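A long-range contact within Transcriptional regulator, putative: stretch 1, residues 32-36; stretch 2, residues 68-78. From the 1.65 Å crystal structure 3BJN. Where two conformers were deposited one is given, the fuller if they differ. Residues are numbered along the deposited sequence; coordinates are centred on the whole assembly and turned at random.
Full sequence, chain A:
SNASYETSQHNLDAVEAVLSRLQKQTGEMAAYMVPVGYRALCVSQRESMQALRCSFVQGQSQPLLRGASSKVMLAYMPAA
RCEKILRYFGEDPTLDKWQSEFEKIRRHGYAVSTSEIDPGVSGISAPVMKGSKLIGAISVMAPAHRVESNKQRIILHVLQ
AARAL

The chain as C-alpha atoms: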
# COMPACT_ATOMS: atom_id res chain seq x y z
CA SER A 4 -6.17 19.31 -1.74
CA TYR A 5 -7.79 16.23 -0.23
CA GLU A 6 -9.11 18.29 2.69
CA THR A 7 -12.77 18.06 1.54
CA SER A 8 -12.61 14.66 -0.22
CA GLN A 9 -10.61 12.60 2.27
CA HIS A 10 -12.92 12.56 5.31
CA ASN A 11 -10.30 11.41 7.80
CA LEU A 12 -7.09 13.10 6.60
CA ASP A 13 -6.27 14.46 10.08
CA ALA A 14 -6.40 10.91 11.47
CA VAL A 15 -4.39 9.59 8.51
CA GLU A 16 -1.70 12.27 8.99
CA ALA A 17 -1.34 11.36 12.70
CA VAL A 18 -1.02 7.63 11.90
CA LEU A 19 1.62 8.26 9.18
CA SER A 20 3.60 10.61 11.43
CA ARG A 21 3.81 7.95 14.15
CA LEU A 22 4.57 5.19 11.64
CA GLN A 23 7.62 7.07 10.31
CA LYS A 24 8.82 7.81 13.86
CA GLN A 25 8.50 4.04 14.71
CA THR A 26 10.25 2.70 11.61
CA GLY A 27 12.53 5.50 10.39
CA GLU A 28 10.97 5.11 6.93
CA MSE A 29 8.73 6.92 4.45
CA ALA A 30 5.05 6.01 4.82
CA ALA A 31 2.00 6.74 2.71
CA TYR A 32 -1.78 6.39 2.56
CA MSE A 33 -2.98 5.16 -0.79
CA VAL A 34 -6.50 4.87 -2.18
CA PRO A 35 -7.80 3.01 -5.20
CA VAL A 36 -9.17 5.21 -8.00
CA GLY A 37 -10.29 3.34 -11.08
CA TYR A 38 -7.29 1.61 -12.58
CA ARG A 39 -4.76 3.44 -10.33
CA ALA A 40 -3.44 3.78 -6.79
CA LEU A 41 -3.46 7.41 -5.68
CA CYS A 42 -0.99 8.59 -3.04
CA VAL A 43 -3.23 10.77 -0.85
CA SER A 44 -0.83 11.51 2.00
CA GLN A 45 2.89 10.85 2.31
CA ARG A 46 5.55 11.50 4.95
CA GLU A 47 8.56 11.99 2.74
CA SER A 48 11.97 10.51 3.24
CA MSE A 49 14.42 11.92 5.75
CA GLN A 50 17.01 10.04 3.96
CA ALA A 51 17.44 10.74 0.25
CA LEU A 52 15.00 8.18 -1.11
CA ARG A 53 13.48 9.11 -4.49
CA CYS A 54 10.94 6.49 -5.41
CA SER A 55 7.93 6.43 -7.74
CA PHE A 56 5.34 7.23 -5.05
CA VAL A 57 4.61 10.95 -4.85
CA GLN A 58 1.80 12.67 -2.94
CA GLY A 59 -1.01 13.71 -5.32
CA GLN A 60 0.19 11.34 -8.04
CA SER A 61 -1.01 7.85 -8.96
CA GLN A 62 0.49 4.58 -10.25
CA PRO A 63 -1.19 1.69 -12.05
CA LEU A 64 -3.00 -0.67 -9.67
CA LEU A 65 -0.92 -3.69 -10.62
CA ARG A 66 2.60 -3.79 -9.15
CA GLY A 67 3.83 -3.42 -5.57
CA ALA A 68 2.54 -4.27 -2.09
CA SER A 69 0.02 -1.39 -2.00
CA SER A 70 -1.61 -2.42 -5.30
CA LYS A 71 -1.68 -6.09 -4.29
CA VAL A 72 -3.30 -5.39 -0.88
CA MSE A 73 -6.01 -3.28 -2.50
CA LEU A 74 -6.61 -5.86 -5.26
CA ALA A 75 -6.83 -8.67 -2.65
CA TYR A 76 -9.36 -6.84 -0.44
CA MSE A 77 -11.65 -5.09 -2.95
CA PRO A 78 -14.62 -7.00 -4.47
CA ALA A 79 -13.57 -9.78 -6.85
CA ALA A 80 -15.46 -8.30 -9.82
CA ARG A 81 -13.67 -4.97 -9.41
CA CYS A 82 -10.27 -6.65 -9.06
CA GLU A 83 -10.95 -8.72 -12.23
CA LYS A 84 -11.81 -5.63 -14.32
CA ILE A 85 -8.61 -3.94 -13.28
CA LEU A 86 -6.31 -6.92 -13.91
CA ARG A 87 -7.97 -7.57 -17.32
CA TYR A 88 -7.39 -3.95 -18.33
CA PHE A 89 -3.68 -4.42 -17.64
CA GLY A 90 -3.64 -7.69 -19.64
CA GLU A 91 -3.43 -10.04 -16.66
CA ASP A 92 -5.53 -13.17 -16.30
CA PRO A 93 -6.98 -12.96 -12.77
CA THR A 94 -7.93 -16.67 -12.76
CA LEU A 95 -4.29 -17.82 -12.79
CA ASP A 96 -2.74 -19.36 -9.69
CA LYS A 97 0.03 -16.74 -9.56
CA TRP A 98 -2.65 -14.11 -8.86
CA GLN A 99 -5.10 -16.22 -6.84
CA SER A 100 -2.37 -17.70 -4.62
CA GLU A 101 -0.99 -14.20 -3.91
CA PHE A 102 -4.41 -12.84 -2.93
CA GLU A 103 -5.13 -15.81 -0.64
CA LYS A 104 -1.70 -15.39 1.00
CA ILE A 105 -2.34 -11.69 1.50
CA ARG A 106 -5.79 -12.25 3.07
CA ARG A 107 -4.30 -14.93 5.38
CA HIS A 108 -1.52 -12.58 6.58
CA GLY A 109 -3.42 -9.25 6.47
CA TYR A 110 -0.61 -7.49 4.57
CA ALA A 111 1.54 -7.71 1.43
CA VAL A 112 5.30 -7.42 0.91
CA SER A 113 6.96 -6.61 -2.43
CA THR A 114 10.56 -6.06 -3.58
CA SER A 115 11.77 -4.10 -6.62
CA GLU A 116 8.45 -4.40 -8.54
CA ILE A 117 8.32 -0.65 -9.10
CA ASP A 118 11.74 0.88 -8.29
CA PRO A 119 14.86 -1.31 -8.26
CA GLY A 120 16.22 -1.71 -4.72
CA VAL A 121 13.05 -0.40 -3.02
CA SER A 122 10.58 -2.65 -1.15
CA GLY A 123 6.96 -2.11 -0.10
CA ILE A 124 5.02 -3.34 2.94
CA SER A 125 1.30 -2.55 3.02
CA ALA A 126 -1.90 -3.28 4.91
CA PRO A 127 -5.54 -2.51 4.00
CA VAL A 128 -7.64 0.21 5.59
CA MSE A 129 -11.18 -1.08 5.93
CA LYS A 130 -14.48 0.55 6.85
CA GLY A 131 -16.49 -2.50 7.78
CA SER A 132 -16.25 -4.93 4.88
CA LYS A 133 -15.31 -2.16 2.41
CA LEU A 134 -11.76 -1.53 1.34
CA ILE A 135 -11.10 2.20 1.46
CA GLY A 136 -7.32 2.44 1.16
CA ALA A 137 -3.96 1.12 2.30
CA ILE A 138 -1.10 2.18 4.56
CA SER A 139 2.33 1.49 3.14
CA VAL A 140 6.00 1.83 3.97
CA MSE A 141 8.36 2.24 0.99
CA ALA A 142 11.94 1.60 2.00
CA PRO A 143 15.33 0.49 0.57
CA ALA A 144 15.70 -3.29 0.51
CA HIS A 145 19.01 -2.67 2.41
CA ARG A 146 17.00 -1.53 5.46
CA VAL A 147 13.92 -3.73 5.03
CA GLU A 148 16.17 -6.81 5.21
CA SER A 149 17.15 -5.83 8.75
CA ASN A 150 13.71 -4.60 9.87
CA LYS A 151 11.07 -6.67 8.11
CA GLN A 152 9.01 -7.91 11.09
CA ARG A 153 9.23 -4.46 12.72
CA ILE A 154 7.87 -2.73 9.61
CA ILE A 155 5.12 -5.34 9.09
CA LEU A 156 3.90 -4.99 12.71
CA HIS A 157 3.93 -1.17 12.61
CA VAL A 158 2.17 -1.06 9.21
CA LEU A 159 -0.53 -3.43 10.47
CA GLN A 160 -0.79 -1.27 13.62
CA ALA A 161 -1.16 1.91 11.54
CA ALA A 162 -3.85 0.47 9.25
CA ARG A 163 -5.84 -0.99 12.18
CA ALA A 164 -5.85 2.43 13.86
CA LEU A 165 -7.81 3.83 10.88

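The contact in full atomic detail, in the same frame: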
# COMPACT_ATOMS: atom_id res chain seq x y z
N TYR A 32 -0.40 6.88 2.64
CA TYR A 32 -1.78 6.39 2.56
C TYR A 32 -2.21 6.49 1.12
O TYR A 32 -2.16 7.57 0.51
CB TYR A 32 -2.67 7.29 3.41
CG TYR A 32 -4.12 6.92 3.40
CD1 TYR A 32 -4.53 5.68 3.87
CD2 TYR A 32 -5.06 7.81 2.91
CE1 TYR A 32 -5.91 5.36 3.88
CE2 TYR A 32 -6.42 7.50 2.91
CZ TYR A 32 -6.82 6.27 3.37
OH TYR A 32 -8.17 5.98 3.39
N MSE A 33 -2.60 5.34 0.61
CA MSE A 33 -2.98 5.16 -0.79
C MSE A 33 -4.46 4.84 -0.89
O MSE A 33 -5.01 4.17 -0.01
CB MSE A 33 -2.21 3.97 -1.37
CG MSE A 33 -0.75 3.86 -0.88
SE MSE A 33 0.24 5.20 -1.91
CE MSE A 33 0.15 4.12 -3.45
N VAL A 34 -5.11 5.28 -1.97
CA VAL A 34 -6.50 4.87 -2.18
C VAL A 34 -6.68 4.44 -3.62
O VAL A 34 -5.98 4.92 -4.52
CB VAL A 34 -7.57 5.94 -1.82
CG1 VAL A 34 -7.49 6.30 -0.34
CG2 VAL A 34 -7.46 7.15 -2.73
N PRO A 35 -7.58 3.47 -3.83
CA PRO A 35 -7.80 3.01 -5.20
C PRO A 35 -8.72 3.96 -5.95
O PRO A 35 -9.74 4.39 -5.40
CB PRO A 35 -8.44 1.63 -5.00
CG PRO A 35 -9.12 1.68 -3.66
CD PRO A 35 -8.40 2.73 -2.83
N VAL A 36 -8.34 4.32 -7.18
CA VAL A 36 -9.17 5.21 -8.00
C VAL A 36 -9.13 4.63 -9.40
O VAL A 36 -8.13 4.76 -10.12
CB VAL A 36 -8.62 6.66 -8.02
CG1 VAL A 36 -9.54 7.57 -8.83
CG2 VAL A 36 -8.47 7.19 -6.56
N ALA A 68 3.34 -3.86 -3.25
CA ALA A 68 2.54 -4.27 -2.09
C ALA A 68 1.23 -3.51 -1.95
O ALA A 68 0.23 -4.12 -1.64
CB ALA A 68 3.37 -4.15 -0.82
N SER A 69 1.23 -2.20 -2.18
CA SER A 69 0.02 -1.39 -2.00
C SER A 69 -1.06 -1.82 -2.99
O SER A 69 -2.23 -2.02 -2.60
CB SER A 69 0.32 0.10 -2.26
OG SER A 69 1.31 0.60 -1.39
N SER A 70 -0.67 -1.96 -4.25
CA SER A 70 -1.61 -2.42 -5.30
C SER A 70 -2.15 -3.80 -4.97
O SER A 70 -3.36 -4.05 -5.07
CB SER A 70 -0.95 -2.48 -6.69
OG SER A 70 -0.60 -1.19 -7.11
N LYS A 71 -1.27 -4.70 -4.53
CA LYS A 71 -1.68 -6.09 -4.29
C LYS A 71 -2.60 -6.24 -3.07
O LYS A 71 -3.48 -7.10 -3.06
CB LYS A 71 -0.46 -7.00 -4.17
CG LYS A 71 0.29 -7.20 -5.47
CD LYS A 71 1.41 -8.18 -5.21
CE LYS A 71 2.52 -8.08 -6.20
NZ LYS A 71 3.70 -8.81 -5.66
N VAL A 72 -2.38 -5.43 -2.03
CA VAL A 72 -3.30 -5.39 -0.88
C VAL A 72 -4.69 -4.90 -1.29
O VAL A 72 -5.72 -5.51 -0.92
CB VAL A 72 -2.74 -4.46 0.21
CG1 VAL A 72 -3.86 -4.00 1.16
CG2 VAL A 72 -1.68 -5.19 0.93
N MSE A 73 -4.73 -3.85 -2.10
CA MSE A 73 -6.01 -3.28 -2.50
C MSE A 73 -6.75 -4.24 -3.42
O MSE A 73 -7.95 -4.49 -3.24
CB MSE A 73 -5.81 -1.89 -3.11
CG MSE A 73 -5.35 -0.92 -2.01
SE MSE A 73 -5.23 0.93 -2.59
CE MSE A 73 -4.21 0.71 -4.09
N LEU A 74 -6.02 -4.84 -4.37
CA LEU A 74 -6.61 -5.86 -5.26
C LEU A 74 -7.14 -7.07 -4.47
O LEU A 74 -8.22 -7.60 -4.79
CB LEU A 74 -5.62 -6.32 -6.32
CG LEU A 74 -5.30 -5.25 -7.38
CD1 LEU A 74 -4.01 -5.69 -8.14
CD2 LEU A 74 -6.50 -5.07 -8.34
N ALA A 75 -6.41 -7.50 -3.45
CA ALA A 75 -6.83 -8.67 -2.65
C ALA A 75 -8.10 -8.41 -1.84
O ALA A 75 -8.90 -9.33 -1.60
CB ALA A 75 -5.72 -9.13 -1.72
N TYR A 76 -8.28 -7.16 -1.39
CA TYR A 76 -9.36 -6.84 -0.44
C TYR A 76 -10.60 -6.17 -1.03
O TYR A 76 -11.65 -6.15 -0.38
CB TYR A 76 -8.83 -6.01 0.74
CG TYR A 76 -8.14 -6.83 1.79
CD1 TYR A 76 -6.79 -7.13 1.71
CD2 TYR A 76 -8.86 -7.34 2.88
CE1 TYR A 76 -6.15 -7.91 2.70
CE2 TYR A 76 -8.25 -8.10 3.86
CZ TYR A 76 -6.89 -8.38 3.77
OH TYR A 76 -6.32 -9.14 4.78
N MSE A 77 -10.47 -5.61 -2.23
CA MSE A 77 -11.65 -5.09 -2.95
C MSE A 77 -12.53 -6.26 -3.45
O MSE A 77 -12.12 -7.42 -3.43
CB MSE A 77 -11.22 -4.21 -4.13
CG MSE A 77 -10.53 -4.97 -5.22
SE MSE A 77 -10.13 -3.77 -6.72
CE MSE A 77 -9.09 -2.41 -5.77
N PRO A 78 -13.77 -5.96 -3.90
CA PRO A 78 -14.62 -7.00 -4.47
C PRO A 78 -13.96 -7.68 -5.66
O PRO A 78 -13.27 -7.02 -6.47
CB PRO A 78 -15.85 -6.22 -4.93
CG PRO A 78 -15.91 -5.08 -3.94
CD PRO A 78 -14.46 -4.66 -3.89

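Strand 32-36 lies against one flank of helix 68-76, the two axes coming within 9.4 Å at an angle of 53°, and the contact is made by packing alone: no hydrogen bond passes between the stretches. The first rule it illustrates is alternation. Along the extended strand every second side chain faces the helix, and S69 and M73 on the helix and M77 just past its end answer, spaced four apart, close to one turn each. M33, M73 and M77 are modelled as selenomethionine.

Y32, the first residue of the stretch, is out of reach. M33 is the first to point toward the helix. Its chain folds compactly, with chi1, chi2 and chi3 all m, and CG comes to 3.9 Å from S69 OG, a van der Waals approach. The short side chain of S69 is enough to reach M33 with OG, and the hydroxyl is hydrogen-bonded elsewhere in the structure, so its polar group is not left unsatisfied in a buried place. M33 also touches the next turn, its CB lying 4.5 Å from M73 SE and its carbonyl O 4.1 Å from the same selenium.

V34 points its CB away from the helix, yet its backbone still takes part: V34 C is 3.9 Å from M73 SE. The selenium thus lies against the strand backbone where the side chain has turned to the other side.

P35 points toward the helix again and makes the closest approach of the contact, its CD 3.7 Å from M73 SE. The ring presents a compact apolar surface. M73 is the centrepiece, with the largest covered area, 68 Å². Its m, t, m rotamer carries SE across to M33, V34 and P35, so one long, unbranched side chain serves three consecutive residues. The CA atoms of P35 and M73 are 7.1 Å apart, a gap this side chain fills.

P35 also reaches four residues further along stretch 2, with CB 4.2 Å from M77 CE. M77 is the first residue to leave helical phi/psi, though its N still bonds to M73 O at 2.9 Å; from there its p, t, p side chain brings the methyl back to the proline. V36 closes the stretch out of reach, exposed to solvent.

In all, 230 Å² is buried, both sides summed. A long, unbranched methionine-type side chain that spans the space, and a rigid proline as the surface it packs on, are the rules to read here.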